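Local structure of amino acid ABC transporter, binding protein (Thermus thermophilus, 3VV5) at residues Gly60-Leu65 against Ile100-Ile105; Val113-Pro118 against Ala218-Lys223; Ser128-Pro133 against Thr205-Glu210. The protein binds (S)-2-aminoethyl-L-cysteine (L-thialysine) as the solute-binding component of an amino acid ABC transporter, probably delivering it to the membrane-bound part for uptake. All blocks are in the same frame, centred on the assembly; numbering follows the deposited sequence.

How the contacts relate
Strand 206-222 carries one segment each of contacts 2 and 3 and lies beside strand 102-104 of contact 1 in the same mixed sheet. Contacts 1 and 2 touch, their centres about 12 Å apart; H103 O probably accepts a hydrogen bond from A218 N. Contact 3 lies on the opposite side of the chain's centre, about 34 Å from contact 2 between centres. Along the chain, contact 1 comes first, and contact 3 is nested inside the loop that contact 2 closes. One long strand thus runs from beside the ligand-binding segment to the distant antiparallel pairing with strand 120-129; both strands are consistent with connections between the two lobes of such proteins, which bind ligand between them.

Contact 1: Gly60-Leu65 against Ile100-Ile105; sequences GFEVDL and IASHGI. With SLZ (L-thialysine), chain C.
The carboxylate of E62 grips S102 with both oxygens. Hydroxyl OG of S102 donates to OE1 of E62 at 2.6 Å, arriving from above the carboxylate plane, while the backbone N of S102 gives a bent bond of 2.8 Å to OE2 of E62, on its syn lone pair. The extended side chain (chi2 -180°) spans the gap between the helix and the segment 100-105, and its CB and CG cross the CG1-CD1 branch of I100. That branch, anti to the backbone N of I100 (chi1 -173°), lies against the aliphatic part of E62, an apolar cover well suited to isoleucine. L65 adds a looser contact, CD1 to CD1 of I100 at 4.3 Å.

The buried carboxylate has further donors in N50 and H119, which probably stabilise its negative charge, and OG of S102 is also bonded to Y120. These bonds probably help to hold the backbone that meets L-thialysine: O of A101 accepts from NZ of the ligand at 3.1 Å, O of S102 from its amino N at 3.0 Å, and N of G104 donates almost straight to OXT at 2.8 Å.

G60 stands at the N-cap position of helix 61-72, where its positive phi (121°) suits glycine. The helix also packs against helix 244-253 through F61, while I100 meets M219 of strand 206-222.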
ATOM      1  N   GLY A  60      10.737  -4.696   0.007  1.00 11.83           N
ATOM      2  CA  GLY A  60       9.413  -4.980   0.535  1.00 11.13           C
ATOM      3  C   GLY A  60       8.663  -5.945  -0.368  1.00 10.64           C
ATOM      4  O   GLY A  60       9.084  -6.216  -1.493  1.00 10.50           O
ATOM      5  N   PHE A  61       7.550  -6.468   0.139  1.00 10.37           N
ATOM      6  CA  PHE A  61       6.678  -7.370  -0.635  1.00 10.49           C
ATOM      7  C   PHE A  61       6.354  -6.862  -2.043  1.00 10.24           C
ATOM      8  O   PHE A  61       6.441  -7.617  -3.030  1.00 10.43           O
ATOM      9  CB  PHE A  61       5.393  -7.614   0.161  1.00 10.07           C
ATOM     10  CG  PHE A  61       4.391  -8.447  -0.546  1.00 11.72           C
ATOM     11  CD1 PHE A  61       4.630  -9.812  -0.763  1.00 13.22           C
ATOM     12  CD2 PHE A  61       3.207  -7.882  -1.006  1.00 10.92           C
ATOM     13  CE1 PHE A  61       3.694 -10.606  -1.430  1.00 14.21           C
ATOM     14  CE2 PHE A  61       2.265  -8.659  -1.692  1.00 15.03           C
ATOM     15  CZ  PHE A  61       2.503 -10.028  -1.902  1.00 15.14           C
ATOM     16  N   GLU A  62       5.996  -5.585  -2.147  1.00  9.32           N
ATOM     17  CA  GLU A  62       5.591  -5.021  -3.443  1.00  9.48           C
ATOM     18  C   GLU A  62       6.738  -4.820  -4.413  1.00  9.27           C
ATOM     19  O   GLU A  62       6.552  -4.917  -5.619  1.00  8.90           O
ATOM     20  CB  GLU A  62       4.796  -3.724  -3.258  1.00  8.84           C
ATOM     21  CG  GLU A  62       3.429  -4.020  -2.727  1.00 10.19           C
ATOM     22  CD  GLU A  62       2.557  -2.791  -2.512  1.00 12.80           C
ATOM     23  OE1 GLU A  62       2.932  -1.902  -1.724  1.00 13.64           O
ATOM     24  OE2 GLU A  62       1.457  -2.756  -3.090  1.00 14.80           O
ATOM     25  N   VAL A  63       7.919  -4.555  -3.872  1.00  9.50           N
ATOM     26  CA  VAL A  63       9.125  -4.408  -4.684  1.00 10.44           C
ATOM     27  C   VAL A  63       9.569  -5.766  -5.245  1.00 10.64           C
ATOM     28  O   VAL A  63       9.859  -5.881  -6.455  1.00 10.33           O
ATOM     29  CB  VAL A  63      10.233  -3.694  -3.892  1.00  9.93           C
ATOM     30  CG1 VAL A  63      11.548  -3.621  -4.684  1.00 11.74           C
ATOM     31  CG2 VAL A  63       9.769  -2.245  -3.470  1.00 11.94           C
ATOM     32  N   ASP A  64       9.565  -6.804  -4.403  1.00 11.39           N
ATOM     33  CA  ASP A  64       9.846  -8.177  -4.890  1.00 12.14           C
ATOM     34  C   ASP A  64       8.844  -8.617  -5.956  1.00 12.08           C
ATOM     35  O   ASP A  64       9.219  -9.206  -6.975  1.00 10.93           O
ATOM     36  CB  ASP A  64       9.858  -9.175  -3.737  1.00 11.90           C
ATOM     37  CG  ASP A  64      11.139  -9.104  -2.913  1.00 15.17           C
ATOM     38  OD1 ASP A  64      12.104  -8.450  -3.364  1.00 18.38           O
ATOM     39  OD2 ASP A  64      11.186  -9.717  -1.828  1.00 17.27           O
ATOM     40  N   LEU A  65       7.571  -8.315  -5.733  1.00 12.20           N
ATOM     41  CA  LEU A  65       6.528  -8.654  -6.705  1.00 13.50           C
ATOM     42  C   LEU A  65       6.702  -7.878  -8.005  1.00 12.80           C
ATOM     43  O   LEU A  65       6.659  -8.456  -9.115  1.00 11.87           O
ATOM     44  CB  LEU A  65       5.112  -8.383  -6.138  1.00 13.42           C
ATOM     45  CG  LEU A  65       3.954  -9.397  -6.130  1.00 18.59           C
ATOM     46  CD1 LEU A  65       2.588  -8.689  -6.286  1.00 19.52           C
ATOM     47  CD2 LEU A  65       4.034 -10.574  -7.104  1.00 19.52           C
ATOM     48  N   ILE A 100       2.863   0.443  -8.013  1.00 11.25           N
ATOM     49  CA  ILE A 100       2.561  -0.581  -7.002  1.00 11.00           C
ATOM     50  C   ILE A 100       2.965  -0.031  -5.662  1.00 10.93           C
ATOM     51  O   ILE A 100       4.156   0.057  -5.345  1.00 11.11           O
ATOM     52  CB  ILE A 100       3.212  -1.971  -7.337  1.00 11.18           C
ATOM     53  CG1 ILE A 100       2.741  -3.068  -6.358  1.00 10.69           C
ATOM     54  CG2 ILE A 100       4.759  -1.879  -7.474  1.00 10.96           C
ATOM     55  CD1 ILE A 100       3.171  -4.473  -6.837  1.00  9.31           C
ATOM     56  N   ALA A 101       1.959   0.387  -4.892  1.00 10.67           N
ATOM     57  CA  ALA A 101       2.184   1.163  -3.689  1.00 10.76           C
ATOM     58  C   ALA A 101       1.020   0.994  -2.693  1.00 10.90           C
ATOM     59  O   ALA A 101       0.645   1.933  -1.978  1.00 12.19           O
ATOM     60  CB  ALA A 101       2.380   2.624  -4.064  1.00 10.11           C
ATOM     61  N   SER A 102       0.466  -0.212  -2.659  1.00 10.18           N
ATOM     62  CA  SER A 102      -0.563  -0.612  -1.699  1.00 10.83           C
ATOM     63  C   SER A 102      -1.895   0.140  -1.847  1.00 10.93           C
ATOM     64  O   SER A 102      -2.579   0.360  -0.849  1.00 12.14           O
ATOM     65  CB  SER A 102      -0.021  -0.500  -0.262  1.00 10.88           C
ATOM     66  OG  SER A 102       0.988  -1.473  -0.019  1.00 11.46           O
ATOM     67  N   HIS A 103      -2.273   0.512  -3.068  1.00 11.23           N
ATOM     68  CA  HIS A 103      -3.557   1.198  -3.272  1.00 11.84           C
ATOM     69  C   HIS A 103      -4.710   0.231  -3.149  1.00 11.96           C
ATOM     70  O   HIS A 103      -4.812  -0.727  -3.919  1.00 12.48           O
ATOM     71  CB  HIS A 103      -3.655   1.878  -4.641  1.00 11.81           C
ATOM     72  CG  HIS A 103      -2.749   3.057  -4.801  1.00 13.04           C
ATOM     73  ND1 HIS A 103      -3.158   4.355  -4.548  1.00 16.15           N
ATOM     74  CD2 HIS A 103      -1.458   3.137  -5.192  1.00  9.79           C
ATOM     75  CE1 HIS A 103      -2.152   5.182  -4.786  1.00 11.71           C
ATOM     76  NE2 HIS A 103      -1.116   4.469  -5.192  1.00 16.09           N
ATOM     77  N   GLY A 104      -5.587   0.496  -2.197  1.00 11.08           N
ATOM     78  CA  GLY A 104      -6.866  -0.191  -2.141  1.00 12.24           C
ATOM     79  C   GLY A 104      -7.725   0.270  -3.304  1.00 12.59           C
ATOM     80  O   GLY A 104      -7.658   1.414  -3.707  1.00 12.36           O
ATOM     81  N   ILE A 105      -8.496  -0.643  -3.877  1.00 13.53           N
ATOM     82  CA  ILE A 105      -9.427  -0.285  -4.946  1.00 14.29           C
ATOM     83  C   ILE A 105     -10.615   0.397  -4.296  1.00 15.09           C
ATOM     84  O   ILE A 105     -11.200  -0.144  -3.359  1.00 15.05           O
ATOM     85  CB  ILE A 105      -9.903  -1.523  -5.719  1.00 13.98           C
ATOM     86  CG1 ILE A 105      -8.721  -2.170  -6.459  1.00 14.25           C
ATOM     87  CG2 ILE A 105     -11.022  -1.162  -6.718  1.00 14.58           C
ATOM     88  CD1 ILE A 105      -9.020  -3.576  -7.003  1.00 14.55           C
TER
HETATM   89  N   SLZ C 300      -3.985   0.977   1.697  1.00 19.97           N
HETATM   90  CA  SLZ C 300      -3.660   2.421   1.664  0.50 21.04           C
HETATM   91  CB  SLZ C 300      -2.279   2.658   0.995  0.50 19.98           C
HETATM   92  SG  SLZ C 300      -0.836   3.118   2.019  0.50 25.00           S
HETATM   93  CD  SLZ C 300       0.368   3.180   0.644  0.50 14.53           C
HETATM   94  CE  SLZ C 300       1.776   3.695   0.956  0.50 13.26           C
HETATM   95  NZ  SLZ C 300       2.714   3.083  -0.000  0.50  3.19           N
HETATM   96  C   SLZ C 300      -4.705   3.041   0.740  1.00 20.32           C
HETATM   97  O   SLZ C 300      -4.974   4.243   0.888  0.50 19.65           O
HETATM   98  OXT SLZ C 300      -5.223   2.285  -0.113  1.00 20.88           O

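Contact 2: Val113-Pro118 against Ala218-Lys223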
ATOM      1  N   VAL A 113      -7.862   5.820 -12.442  1.00 16.97           N
ATOM      2  CA  VAL A 113      -6.827   4.953 -13.024  1.00 16.19           C
ATOM      3  C   VAL A 113      -7.447   3.598 -13.375  1.00 16.33           C
ATOM      4  O   VAL A 113      -8.579   3.305 -12.960  1.00 16.55           O
ATOM      5  CB  VAL A 113      -5.588   4.785 -12.055  1.00 15.83           C
ATOM      6  CG1 VAL A 113      -4.862   6.134 -11.815  1.00 15.49           C
ATOM      7  CG2 VAL A 113      -6.004   4.144 -10.741  1.00 14.99           C
ATOM      8  N   ASP A 114      -6.729   2.773 -14.140  1.00 16.33           N
ATOM      9  CA  ASP A 114      -7.164   1.391 -14.353  1.00 16.33           C
ATOM     10  C   ASP A 114      -6.396   0.457 -13.406  1.00 14.87           C
ATOM     11  O   ASP A 114      -5.167   0.413 -13.446  1.00 13.85           O
ATOM     12  CB  ASP A 114      -6.946   0.952 -15.804  1.00 17.39           C
ATOM     13  CG  ASP A 114      -8.037   1.451 -16.742  1.00 20.02           C
ATOM     14  OD1 ASP A 114      -9.230   1.443 -16.353  1.00 24.52           O
ATOM     15  OD2 ASP A 114      -7.690   1.852 -17.866  1.00 22.54           O
ATOM     16  N   PHE A 115      -7.125  -0.267 -12.558  1.00 13.63           N
ATOM     17  CA  PHE A 115      -6.509  -1.211 -11.604  1.00 13.12           C
ATOM     18  C   PHE A 115      -6.389  -2.590 -12.229  1.00 12.72           C
ATOM     19  O   PHE A 115      -7.296  -3.017 -12.961  1.00 12.13           O
ATOM     20  CB  PHE A 115      -7.358  -1.364 -10.343  1.00 12.23           C
ATOM     21  CG  PHE A 115      -7.228  -0.226  -9.361  1.00 14.60           C
ATOM     22  CD1 PHE A 115      -8.347   0.530  -9.024  1.00 14.71           C
ATOM     23  CD2 PHE A 115      -5.989   0.066  -8.749  1.00 11.58           C
ATOM     24  CE1 PHE A 115      -8.253   1.583  -8.111  1.00 13.78           C
ATOM     25  CE2 PHE A 115      -5.895   1.089  -7.842  1.00 12.52           C
ATOM     26  CZ  PHE A 115      -7.028   1.857  -7.529  1.00 14.66           C
ATOM     27  N   THR A 116      -5.286  -3.288 -11.924  1.00 12.01           N
ATOM     28  CA  THR A 116      -5.142  -4.696 -12.250  1.00 11.96           C
ATOM     29  C   THR A 116      -6.057  -5.511 -11.305  1.00 12.47           C
ATOM     30  O   THR A 116      -6.644  -4.964 -10.339  1.00 11.31           O
ATOM     31  CB  THR A 116      -3.677  -5.159 -12.035  1.00 12.10           C
ATOM     32  OG1 THR A 116      -3.332  -4.980 -10.646  1.00 12.89           O
ATOM     33  CG2 THR A 116      -2.735  -4.322 -12.883  1.00 13.13           C
ATOM     34  N   ASN A 117      -6.185  -6.805 -11.572  1.00 12.55           N
ATOM     35  CA  ASN A 117      -6.616  -7.734 -10.519  1.00 13.84           C
ATOM     36  C   ASN A 117      -5.759  -7.501  -9.241  1.00 14.12           C
ATOM     37  O   ASN A 117      -4.559  -7.181  -9.348  1.00 13.99           O
ATOM     38  CB  ASN A 117      -6.431  -9.175 -11.004  1.00 14.43           C
ATOM     39  CG  ASN A 117      -7.417  -9.559 -12.092  1.00 16.84           C
ATOM     40  OD1 ASN A 117      -8.571  -9.105 -12.095  1.00 16.94           O
ATOM     41  ND2 ASN A 117      -6.963 -10.389 -13.040  1.00 15.24           N
ATOM     42  N   PRO A 118      -6.348  -7.675  -8.033  1.00 14.41           N
ATOM     43  CA  PRO A 118      -5.590  -7.320  -6.823  1.00 14.15           C
ATOM     44  C   PRO A 118      -4.378  -8.230  -6.570  1.00 13.77           C
ATOM     45  O   PRO A 118      -4.445  -9.424  -6.834  1.00 13.84           O
ATOM     46  CB  PRO A 118      -6.625  -7.486  -5.701  1.00 14.32           C
ATOM     47  CG  PRO A 118      -7.627  -8.480  -6.250  1.00 15.50           C
ATOM     48  CD  PRO A 118      -7.705  -8.163  -7.718  1.00 14.81           C
ATOM     49  N   ALA A 218      -4.310  -3.259  -5.337  1.00  9.61           N
ATOM     50  CA  ALA A 218      -3.943  -3.546  -6.729  1.00  9.88           C
ATOM     51  C   ALA A 218      -2.926  -2.568  -7.282  1.00 10.29           C
ATOM     52  O   ALA A 218      -2.727  -1.477  -6.730  1.00  9.56           O
ATOM     53  CB  ALA A 218      -5.179  -3.538  -7.632  1.00  9.76           C
ATOM     54  N   MET A 219      -2.318  -2.982  -8.398  1.00 10.11           N
ATOM     55  CA  MET A 219      -1.418  -2.162  -9.192  1.00 11.04           C
ATOM     56  C   MET A 219      -2.293  -1.293 -10.062  1.00 11.07           C
ATOM     57  O   MET A 219      -3.451  -1.624 -10.284  1.00 12.05           O
ATOM     58  CB  MET A 219      -0.549  -3.031 -10.108  1.00 10.56           C
ATOM     59  CG  MET A 219       0.551  -3.799  -9.403  1.00 12.60           C
ATOM     60  SD  MET A 219       1.287  -4.997 -10.533  1.00 17.30           S
ATOM     61  CE  MET A 219       0.066  -6.318 -10.450  1.00 17.53           C
ATOM     62  N   ALA A 220      -1.747  -0.177 -10.530  1.00 11.61           N
ATOM     63  CA  ALA A 220      -2.521   0.762 -11.334  1.00 12.57           C
ATOM     64  C   ALA A 220      -1.730   1.167 -12.548  1.00 12.48           C
ATOM     65  O   ALA A 220      -0.501   1.266 -12.524  1.00 13.11           O
ATOM     66  CB  ALA A 220      -2.921   2.023 -10.513  1.00 12.84           C
ATOM     67  N   VAL A 221      -2.475   1.414 -13.606  1.00 12.95           N
ATOM     68  CA  VAL A 221      -1.956   1.844 -14.873  1.00 14.51           C
ATOM     69  C   VAL A 221      -2.681   3.172 -15.190  1.00 14.66           C
ATOM     70  O   VAL A 221      -3.732   3.437 -14.624  1.00 13.74           O
ATOM     71  CB  VAL A 221      -2.253   0.662 -15.813  1.00 14.80           C
ATOM     72  CG1 VAL A 221      -3.261   0.966 -16.877  1.00 15.26           C
ATOM     73  CG2 VAL A 221      -0.982  -0.069 -16.254  1.00 16.15           C
ATOM     74  N   ALA A 222      -2.116   4.022 -16.050  1.00 15.61           N
ATOM     75  CA  ALA A 222      -2.815   5.242 -16.481  1.00 16.42           C
ATOM     76  C   ALA A 222      -4.167   4.883 -17.106  1.00 16.74           C
ATOM     77  O   ALA A 222      -4.270   3.884 -17.808  1.00 16.55           O
ATOM     78  CB  ALA A 222      -1.963   6.018 -17.479  1.00 16.39           C
ATOM     79  N   LYS A 223      -5.198   5.691 -16.856  1.00 17.36           N
ATOM     80  CA  LYS A 223      -6.546   5.347 -17.304  1.00 17.93           C
ATOM     81  C   LYS A 223      -6.528   5.128 -18.823  1.00 18.25           C
ATOM     82  O   LYS A 223      -5.952   5.926 -19.559  1.00 18.53           O
ATOM     83  CB  LYS A 223      -7.569   6.426 -16.888  1.00 18.80           C
ATOM     84  CG  LYS A 223      -9.018   6.199 -17.376  1.00 18.46           C
ATOM     85  CD  LYS A 223      -9.586   4.838 -16.979  1.00 22.90           C
ATOM     86  CE  LYS A 223     -10.388   4.885 -15.696  1.00 22.05           C
ATOM     87  NZ  LYS A 223     -11.006   3.578 -15.346  1.00 23.04           N
TER
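D114 and V221 form the hydrogen-bonded pair that joins strand 113-115 to strand 206-222 in antiparallel fashion. N of V221 donates to O of D114 at 2.9 Å, and N of D114 returns a bond of 3.1 Å to O of V221. Two residues on, N of T116 reaches O of M219 at 3.0 Å. The threonine then adds a side-chain bond: its OG1 accepts from N of M219 at 3.2 Å and donates to O of N117. With chi1 61°, OG1 lies between the backbone N and the carbonyl carbon of T116, near enough to serve both partners, so a hydroxyl here continues the pairing beyond D114 and F115.

Charge enters at the other end. K223 bends at chi2 and chi3, its chain crossing D114 at about a right angle, and NZ meets OD1 of D114 at 3.0 Å from above the carboxylate plane. The lysine nitrogen is shared with O of A110, while OD2 of D114 takes G224 N and a salt bridge from K226, so several donors probably balance the aspartate's charge.

Apolar contacts occupy the side of the sheet that bears F115 and A220. CG2 of V113 touches CB of A220 at 3.7 Å and lies over one face of the F115 ring, offset toward its rim; O of M219 lies at the ring edge, in its plane. The small methyl groups of A218 and A220 fit beside the F115 ring, and CD2 of F115 stands 3.9 Å from CB of A218. On the other side, V221 packs on helix 226-242. The arrangement is a short, twisted antiparallel pair within the mixed, helix-flanked sheet of a family 3 solute-binding protein.

Contact 3: Ser128-Pro133 against Thr205-Glu210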
ATOM      1  N   SER A 128      -4.059   1.475  19.071  1.00 17.34           N
ATOM      2  CA  SER A 128      -3.939   2.456  20.145  1.00 18.36           C
ATOM      3  C   SER A 128      -2.873   2.019  21.122  1.00 18.71           C
ATOM      4  O   SER A 128      -2.262   0.962  20.963  1.00 18.55           O
ATOM      5  CB  SER A 128      -5.282   2.612  20.891  1.00 18.12           C
ATOM      6  OG  SER A 128      -6.357   2.880  19.996  1.00 18.88           O
ATOM      7  N   ARG A 129      -2.647   2.839  22.142  1.00 19.78           N
ATOM      8  CA  ARG A 129      -1.816   2.400  23.252  1.00 20.77           C
ATOM      9  C   ARG A 129      -2.672   1.414  24.045  1.00 21.21           C
ATOM     10  O   ARG A 129      -3.896   1.425  23.915  1.00 21.34           O
ATOM     11  CB  ARG A 129      -1.332   3.596  24.099  1.00 20.62           C
ATOM     12  CG  ARG A 129      -0.413   4.562  23.318  1.00 21.21           C
ATOM     13  CD  ARG A 129       0.091   5.746  24.165  1.00 21.51           C
ATOM     14  NE  ARG A 129      -1.000   6.621  24.600  1.00 24.26           N
ATOM     15  CZ  ARG A 129      -1.639   7.486  23.809  1.00 24.77           C
ATOM     16  NH1 ARG A 129      -1.314   7.616  22.523  1.00 25.28           N
ATOM     17  NH2 ARG A 129      -2.610   8.233  24.303  1.00 25.42           N
ATOM     18  N   LYS A 130      -2.051   0.543  24.831  1.00 22.05           N
ATOM     19  CA  LYS A 130      -2.828  -0.372  25.670  1.00 22.98           C
ATOM     20  C   LYS A 130      -3.781   0.407  26.583  1.00 23.37           C
ATOM     21  O   LYS A 130      -3.399   1.424  27.164  1.00 22.99           O
ATOM     22  CB  LYS A 130      -1.891  -1.302  26.434  1.00 23.56           C
ATOM     23  CG  LYS A 130      -1.684  -2.604  25.685  1.00 24.97           C
ATOM     24  CD  LYS A 130      -0.374  -3.255  26.002  1.00 29.19           C
ATOM     25  CE  LYS A 130      -0.372  -4.675  25.494  1.00 29.67           C
ATOM     26  NZ  LYS A 130      -0.666  -4.757  24.029  1.00 31.63           N
ATOM     27  N   GLY A 131      -5.045  -0.025  26.656  1.00 24.19           N
ATOM     28  CA  GLY A 131      -6.075   0.750  27.384  1.00 24.19           C
ATOM     29  C   GLY A 131      -6.740   1.818  26.538  1.00 24.21           C
ATOM     30  O   GLY A 131      -7.656   2.520  26.993  1.00 24.41           O
ATOM     31  N   GLY A 132      -6.274   1.953  25.296  1.00 23.58           N
ATOM     32  CA  GLY A 132      -6.796   2.963  24.390  1.00 22.98           C
ATOM     33  C   GLY A 132      -7.985   2.412  23.619  1.00 22.27           C
ATOM     34  O   GLY A 132      -8.430   1.300  23.885  1.00 22.87           O
ATOM     35  N   PRO A 133      -8.503   3.188  22.658  1.00 21.96           N
ATOM     36  CA  PRO A 133      -9.693   2.811  21.910  1.00 21.14           C
ATOM     37  C   PRO A 133      -9.522   1.510  21.134  1.00 20.54           C
ATOM     38  O   PRO A 133      -8.467   1.278  20.523  1.00 19.71           O
ATOM     39  CB  PRO A 133      -9.888   3.986  20.960  1.00 21.35           C
ATOM     40  CG  PRO A 133      -9.258   5.131  21.668  1.00 22.08           C
ATOM     41  CD  PRO A 133      -8.060   4.555  22.326  1.00 21.94           C
ATOM     42  N   THR A 205       3.132  -2.249  24.625  1.00 25.73           N
ATOM     43  CA  THR A 205       2.769  -0.832  24.627  1.00 25.26           C
ATOM     44  C   THR A 205       1.589  -0.487  23.695  1.00 24.45           C
ATOM     45  O   THR A 205       0.821   0.421  23.997  1.00 24.12           O
ATOM     46  CB  THR A 205       4.008   0.125  24.446  1.00 25.57           C
ATOM     47  OG1 THR A 205       4.013   0.719  23.150  1.00 28.40           O
ATOM     48  CG2 THR A 205       5.322  -0.604  24.667  1.00 25.20           C
ATOM     49  N   LEU A 206       1.431  -1.236  22.599  1.00 22.91           N
ATOM     50  CA  LEU A 206       0.310  -1.022  21.675  1.00 22.76           C
ATOM     51  C   LEU A 206      -0.617  -2.241  21.588  1.00 22.88           C
ATOM     52  O   LEU A 206      -0.229  -3.366  21.921  1.00 22.35           O
ATOM     53  CB  LEU A 206       0.821  -0.654  20.268  1.00 22.22           C
ATOM     54  CG  LEU A 206       1.684   0.600  20.100  1.00 21.31           C
ATOM     55  CD1 LEU A 206       1.999   0.860  18.626  1.00 21.81           C
ATOM     56  CD2 LEU A 206       1.038   1.826  20.731  1.00 19.96           C
ATOM     57  N   GLN A 207      -1.842  -2.010  21.136  1.00 23.23           N
ATOM     58  CA  GLN A 207      -2.811  -3.077  20.977  1.00 23.39           C
ATOM     59  C   GLN A 207      -3.499  -2.825  19.651  1.00 22.80           C
ATOM     60  O   GLN A 207      -3.808  -1.684  19.323  1.00 22.90           O
ATOM     61  CB  GLN A 207      -3.823  -3.078  22.141  1.00 23.89           C
ATOM     62  CG  GLN A 207      -5.162  -2.437  21.813  1.00 27.22           C
ATOM     63  CD  GLN A 207      -5.910  -1.871  23.024  1.00 31.13           C
ATOM     64  OE1 GLN A 207      -5.890  -2.447  24.128  1.00 29.89           O
ATOM     65  NE2 GLN A 207      -6.582  -0.730  22.813  1.00 29.42           N
ATOM     66  N   VAL A 208      -3.739  -3.883  18.891  1.00 21.80           N
ATOM     67  CA  VAL A 208      -4.485  -3.755  17.633  1.00 21.74           C
ATOM     68  C   VAL A 208      -5.959  -3.977  17.951  1.00 21.94           C
ATOM     69  O   VAL A 208      -6.327  -4.978  18.579  1.00 21.76           O
ATOM     70  CB  VAL A 208      -3.954  -4.747  16.562  1.00 22.11           C
ATOM     71  CG1 VAL A 208      -4.705  -4.598  15.236  1.00 20.96           C
ATOM     72  CG2 VAL A 208      -2.442  -4.546  16.357  1.00 21.18           C
ATOM     73  N   GLY A 209      -6.794  -3.027  17.539  1.00 22.28           N
ATOM     74  CA  GLY A 209      -8.224  -3.068  17.825  1.00 22.32           C
ATOM     75  C   GLY A 209      -8.996  -3.639  16.654  1.00 22.61           C
ATOM     76  O   GLY A 209      -8.513  -4.535  15.962  1.00 22.42           O
ATOM     77  N   GLU A 210     -10.185  -3.102  16.420  1.00 22.50           N
ATOM     78  CA  GLU A 210     -11.095  -3.681  15.439  1.00 22.70           C
ATOM     79  C   GLU A 210     -10.594  -3.468  14.005  1.00 22.44           C
ATOM     80  O   GLU A 210      -9.930  -2.477  13.691  1.00 21.78           O
ATOM     81  CB  GLU A 210     -12.536  -3.162  15.644  1.00 22.80           C
ATOM     82  CG  GLU A 210     -12.981  -2.058  14.696  1.00 25.75           C
ATOM     83  CD  GLU A 210     -14.486  -1.732  14.747  1.00 28.01           C
ATOM     84  OE1 GLU A 210     -14.860  -0.773  15.434  1.00 27.26           O
ATOM     85  OE2 GLU A 210     -15.300  -2.405  14.080  1.00 30.47           O
TER
HETATM   86  O   HOH W   1      -7.595  -1.925  26.129  1.00 18.18           O
HETATM   87  O   HOH W   2      -6.853  -0.906  19.843  1.00 34.93           O
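The flat amide of Q207 reaches across to the turn 129-132, with O of G132 in the amide plane beside NE2 and a water at each end of the group. O of R129 lies over one face of the amide, 3.6 Å from NE2 of Q207. NE2 donates to O of G132 at 2.9 Å, although NE2 of Q207 stands well above that carbonyl's own plane, 66° out of it. One water accepts from NE2 and donates to O of P133 and O of Q207; the other donates to OE1 at 2.7 Å. With both ends of the amide bonded, its rotation is probably fixed, a task suited to glutamine, which has a donor and an acceptor on one extended side chain.

The motif is an antiparallel strand pair, 120-129 with 206-222, from which the first strand leaves through a type II beta turn, R129 to G132. S128 and Q207 form a hydrogen-bonded pair: N of Q207 donates to O of S128 at 3.0 Å and N of S128 donates back to O of Q207. N of K130 extends the pairing to O of T205. G131 has a positive phi (86°), as the third position of such a turn usually does, and CA of G132 packs 3.8 Å from CB of S128, a close fit for a glycine. OG of S128, also bonded to T185, donates to O of P133 at 2.7 Å, in the carbonyl plane on a lone pair, holding the two ends of segment 128-133 together.

CD2 of L206 meets O of S128 and CA of R129, and the side chain also packs on helices 171-180 and 190-200, an apolar place. The guanidinium of R129 bonds the carbonyls of I183 and of L178 in helix 171-180.

The long side chain of K130 runs alongside the backbone of T205 and L206 and bends at chi4 (56°). There NZ donates to O of L206 at 2.6 Å from above the carbonyl plane, and it also bonds O of E203.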